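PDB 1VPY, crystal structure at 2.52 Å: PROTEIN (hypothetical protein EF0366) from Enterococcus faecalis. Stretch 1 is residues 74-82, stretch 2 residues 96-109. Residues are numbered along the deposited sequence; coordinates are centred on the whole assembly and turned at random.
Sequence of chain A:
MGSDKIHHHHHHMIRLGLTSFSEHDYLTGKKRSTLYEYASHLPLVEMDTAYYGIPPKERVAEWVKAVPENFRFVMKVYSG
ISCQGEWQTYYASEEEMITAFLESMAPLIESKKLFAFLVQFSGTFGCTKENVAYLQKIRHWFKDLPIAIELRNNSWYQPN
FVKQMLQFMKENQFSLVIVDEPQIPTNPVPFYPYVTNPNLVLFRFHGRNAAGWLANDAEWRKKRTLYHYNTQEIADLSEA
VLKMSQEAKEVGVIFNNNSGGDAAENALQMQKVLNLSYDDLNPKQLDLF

Stretch 1 (74-82) VMKVYSGIS
Stretch 2 96-109: EMITAFLESMAPLI

The contact joins the end of a strand to a helix mainly through apolar side chains, with some backbone atoms of stretch 1 also in contact; no hydrogen bond crosses between the stretches, and 453 Å² is buried between them, both sides summed. Stretch 1 enters as strand through Lys76, with phi/psi near -100/113 at Val74 and Met75, loosens at Val77 (-68/158) and Tyr78 (-52/136), then takes helical phi/psi from Ser79 to Ile81. Stretch 2 is helical from Glu96 to Ser104, breaks at Met105 (-83/-1) and resumes as helix from Ala106. The chains run in opposite senses: Met75 lies across from Met105 with CA atoms 9.1 Å apart, Tyr78 across from Phe101 at 7.4 Å, and Ile81 across from Ile98 at 7.7 Å.

Phe101 covers the most surface and organises the middle. Its CA-to-CB bond points toward stretch 1, and chi1 -175° (t) with chi2 81° carries the ring into the bend where the strand ends. Val77 CA sits 3.7 Å from Phe101 CZ, Val77 CG1 3.8 Å from the same CZ, and Tyr78 N 3.7 Å from Phe101 CE1, so backbone as well as side chain lines this site. Over one face of the ring lies Ile81 CD1, 4.2 Å from the Phe101 ring centroid and 25° off the normal, a CH-pi contact. Ile81 starts sideways, but chi1 -69° (m) and chi2 162° (t) bring its end nearer the helix, where its CG1 also packs 3.8 Å from Ile98 CD1.

Met97, a selenomethionine one helical turn before Phe101, has a CA-to-CB bond that also points toward stretch 1. With chi1 and chi2 both t, it extends until Met97 SE lies 3.8 Å from Tyr78 CD2, at the edge of the tyrosine ring and near its plane; chi3 57° (p) then sets CE, and Met97 CE reaches Ile81 CG1 at 4.0 Å. The tyrosine is set by chi1 -179° (t) and chi2 63°. Met97 SE is also 3.8 Å from Gly80 C. Here the absence of a side chain matters: an ideal CB on Gly80 would point toward the helix and fall 2.7 Å from Met97 SE, a clash. The turn is fastened internally by Ile81 N donating to Tyr78 O at 2.7 Å.

Met75, also selenomethionine, fills the far end. Pointing toward stretch 2 with chi1 -164° (t), chi2 60° (p) and chi3 48° (p), it places Met75 CG 3.6 Å from Met105 SE and Met75 CE 3.6 Å from Leu108 CD2. Met105 is m, m with chi3 at 141°, and Leu108 is t, p. Within stretch 2 the backbone stays bonded through this break: Phe101 O accepts both Met105 N at 2.9 Å and Ser104 OG at 3.2 Å, and Ile109 N donates to Met105 O at 3.0 Å.

The rule is one of shape: an aromatic ring fits the bend, long methionine side chains (modelled as selenomethionine) fill the spaces toward both ends, and glycine leaves room for one of them.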

# COMPACT_ATOMS: atom_id res chain seq x y z
N VAL A 74 -2.77 6.76 1.12
CA VAL A 74 -1.68 5.87 0.78
C VAL A 74 -1.27 6.28 -0.63
O VAL A 74 -2.03 6.10 -1.59
CB VAL A 74 -2.07 4.39 0.81
CG1 VAL A 74 -0.92 3.52 0.27
CG2 VAL A 74 -2.44 3.96 2.23
N MSE A 75 -0.07 6.84 -0.73
CA MSE A 75 0.41 7.36 -1.98
C MSE A 75 1.36 6.36 -2.63
O MSE A 75 2.43 6.08 -2.11
CB MSE A 75 1.12 8.69 -1.73
CG MSE A 75 1.34 9.52 -2.97
SE MSE A 75 -0.35 9.99 -3.88
CE MSE A 75 -1.43 10.66 -2.26
N LYS A 76 0.95 5.81 -3.77
CA LYS A 76 1.82 4.90 -4.50
C LYS A 76 2.93 5.70 -5.19
O LYS A 76 2.64 6.63 -5.94
CB LYS A 76 1.02 4.07 -5.50
CG LYS A 76 1.78 2.85 -6.01
CD LYS A 76 0.88 1.91 -6.77
CE LYS A 76 1.67 0.69 -7.20
NZ LYS A 76 0.99 -0.10 -8.24
N VAL A 77 4.18 5.34 -4.93
CA VAL A 77 5.34 6.04 -5.51
C VAL A 77 5.47 5.85 -7.03
O VAL A 77 4.94 4.88 -7.60
CB VAL A 77 6.68 5.62 -4.83
CG1 VAL A 77 6.60 5.83 -3.33
CG2 VAL A 77 7.04 4.18 -5.15
N TYR A 78 6.17 6.78 -7.67
CA TYR A 78 6.43 6.73 -9.11
C TYR A 78 7.02 5.38 -9.54
O TYR A 78 7.92 4.85 -8.89
CB TYR A 78 7.34 7.90 -9.52
CG TYR A 78 7.65 7.97 -11.00
CD1 TYR A 78 6.63 8.18 -11.94
CD2 TYR A 78 8.96 7.82 -11.47
CE1 TYR A 78 6.91 8.24 -13.31
CE2 TYR A 78 9.24 7.87 -12.84
CZ TYR A 78 8.22 8.08 -13.75
OH TYR A 78 8.49 8.14 -15.10
N SER A 79 6.51 4.84 -10.65
CA SER A 79 6.93 3.53 -11.15
C SER A 79 8.44 3.33 -11.20
O SER A 79 8.94 2.24 -10.93
CB SER A 79 6.29 3.23 -12.52
OG SER A 79 6.57 4.26 -13.46
N GLY A 80 9.16 4.40 -11.55
CA GLY A 80 10.62 4.39 -11.57
C GLY A 80 11.27 4.08 -10.24
O GLY A 80 12.34 3.46 -10.19
N ILE A 81 10.62 4.49 -9.15
CA ILE A 81 11.14 4.28 -7.80
C ILE A 81 11.06 2.81 -7.39
O ILE A 81 11.90 2.33 -6.63
CB ILE A 81 10.44 5.21 -6.76
CG1 ILE A 81 10.86 6.67 -6.99
CG2 ILE A 81 10.77 4.80 -5.33
CD1 ILE A 81 9.94 7.71 -6.37
N SER A 82 10.07 2.09 -7.90
CA SER A 82 9.94 0.66 -7.61
C SER A 82 10.44 -0.23 -8.75
O SER A 82 9.94 -1.35 -8.96
CB SER A 82 8.50 0.32 -7.23
OG SER A 82 7.60 0.86 -8.18
N GLU A 96 17.67 13.06 -9.11
CA GLU A 96 16.75 14.02 -9.72
C GLU A 96 15.30 13.54 -9.63
O GLU A 96 14.38 14.33 -9.41
CB GLU A 96 17.15 14.24 -11.18
CG GLU A 96 16.43 15.37 -11.90
CD GLU A 96 17.07 15.71 -13.25
OE1 GLU A 96 18.25 16.14 -13.27
OE2 GLU A 96 16.39 15.56 -14.30
N MSE A 97 15.12 12.23 -9.79
CA MSE A 97 13.80 11.60 -9.73
C MSE A 97 13.21 11.62 -8.32
O MSE A 97 12.02 11.92 -8.14
CB MSE A 97 13.88 10.17 -10.26
CG MSE A 97 12.55 9.42 -10.20
SE MSE A 97 12.64 7.54 -10.74
CE MSE A 97 14.04 6.88 -9.44
N ILE A 98 14.02 11.30 -7.32
CA ILE A 98 13.59 11.35 -5.93
C ILE A 98 13.22 12.77 -5.50
O ILE A 98 12.20 12.97 -4.84
CB ILE A 98 14.65 10.72 -4.98
CG1 ILE A 98 14.67 9.20 -5.16
CG2 ILE A 98 14.39 11.07 -3.52
CD1 ILE A 98 13.36 8.51 -4.82
N THR A 99 14.03 13.75 -5.91
CA THR A 99 13.77 15.17 -5.62
C THR A 99 12.44 15.65 -6.20
O THR A 99 11.71 16.39 -5.55
CB THR A 99 14.89 16.09 -6.16
OG1 THR A 99 16.16 15.49 -5.92
CG2 THR A 99 14.84 17.47 -5.48
N ALA A 100 12.14 15.24 -7.43
CA ALA A 100 10.90 15.62 -8.10
C ALA A 100 9.69 15.05 -7.37
O ALA A 100 8.71 15.76 -7.14
CB ALA A 100 10.91 15.16 -9.55
N PHE A 101 9.79 13.78 -6.98
CA PHE A 101 8.73 13.12 -6.24
C PHE A 101 8.49 13.79 -4.89
O PHE A 101 7.36 14.17 -4.57
CB PHE A 101 9.02 11.62 -6.07
CG PHE A 101 7.90 10.86 -5.40
CD1 PHE A 101 6.78 10.45 -6.12
CD2 PHE A 101 7.97 10.55 -4.04
CE1 PHE A 101 5.74 9.76 -5.50
CE2 PHE A 101 6.93 9.86 -3.41
CZ PHE A 101 5.82 9.46 -4.14
N LEU A 102 9.56 13.95 -4.11
CA LEU A 102 9.46 14.54 -2.77
C LEU A 102 9.08 16.02 -2.80
O LEU A 102 8.48 16.52 -1.84
CB LEU A 102 10.76 14.34 -1.99
CG LEU A 102 11.18 12.93 -1.59
CD1 LEU A 102 12.52 12.98 -0.88
CD2 LEU A 102 10.14 12.26 -0.70
N GLU A 103 9.44 16.70 -3.89
CA GLU A 103 9.07 18.11 -4.07
C GLU A 103 7.58 18.25 -4.36
O GLU A 103 6.93 19.16 -3.85
CB GLU A 103 9.91 18.77 -5.19
N SER A 104 7.04 17.34 -5.17
CA SER A 104 5.62 17.37 -5.51
C SER A 104 4.78 16.86 -4.35
O SER A 104 3.65 17.30 -4.16
CB SER A 104 5.34 16.54 -6.76
OG SER A 104 5.04 15.20 -6.44
N MSE A 105 5.35 15.95 -3.56
CA MSE A 105 4.64 15.37 -2.42
C MSE A 105 4.70 16.22 -1.16
O MSE A 105 4.11 15.84 -0.14
CB MSE A 105 5.15 13.96 -2.12
CG MSE A 105 4.74 12.94 -3.16
SE MSE A 105 2.79 12.81 -3.34
CE MSE A 105 2.66 12.61 -5.34
N ALA A 106 5.40 17.35 -1.24
CA ALA A 106 5.58 18.24 -0.09
C ALA A 106 4.28 18.59 0.64
O ALA A 106 4.22 18.45 1.86
CB ALA A 106 6.35 19.51 -0.49
N PRO A 107 3.23 19.04 -0.09
CA PRO A 107 2.05 19.49 0.65
C PRO A 107 1.34 18.36 1.40
O PRO A 107 0.65 18.62 2.38
CB PRO A 107 1.14 20.07 -0.45
CG PRO A 107 2.02 20.28 -1.62
CD PRO A 107 3.02 19.18 -1.54
N LEU A 108 1.50 17.12 0.93
CA LEU A 108 0.96 15.96 1.64
C LEU A 108 1.81 15.61 2.86
O LEU A 108 1.29 15.35 3.95
CB LEU A 108 0.81 14.76 0.69
CG LEU A 108 0.48 13.38 1.28
CD1 LEU A 108 -0.92 13.34 1.86
CD2 LEU A 108 0.66 12.31 0.23
N ILE A 109 3.13 15.60 2.68
CA ILE A 109 4.09 15.29 3.74
C ILE A 109 3.95 16.27 4.91
O ILE A 109 3.90 15.86 6.07
CB ILE A 109 5.53 15.29 3.17
CG1 ILE A 109 5.77 14.04 2.33
CG2 ILE A 109 6.57 15.40 4.29
CD1 ILE A 109 6.96 14.15 1.38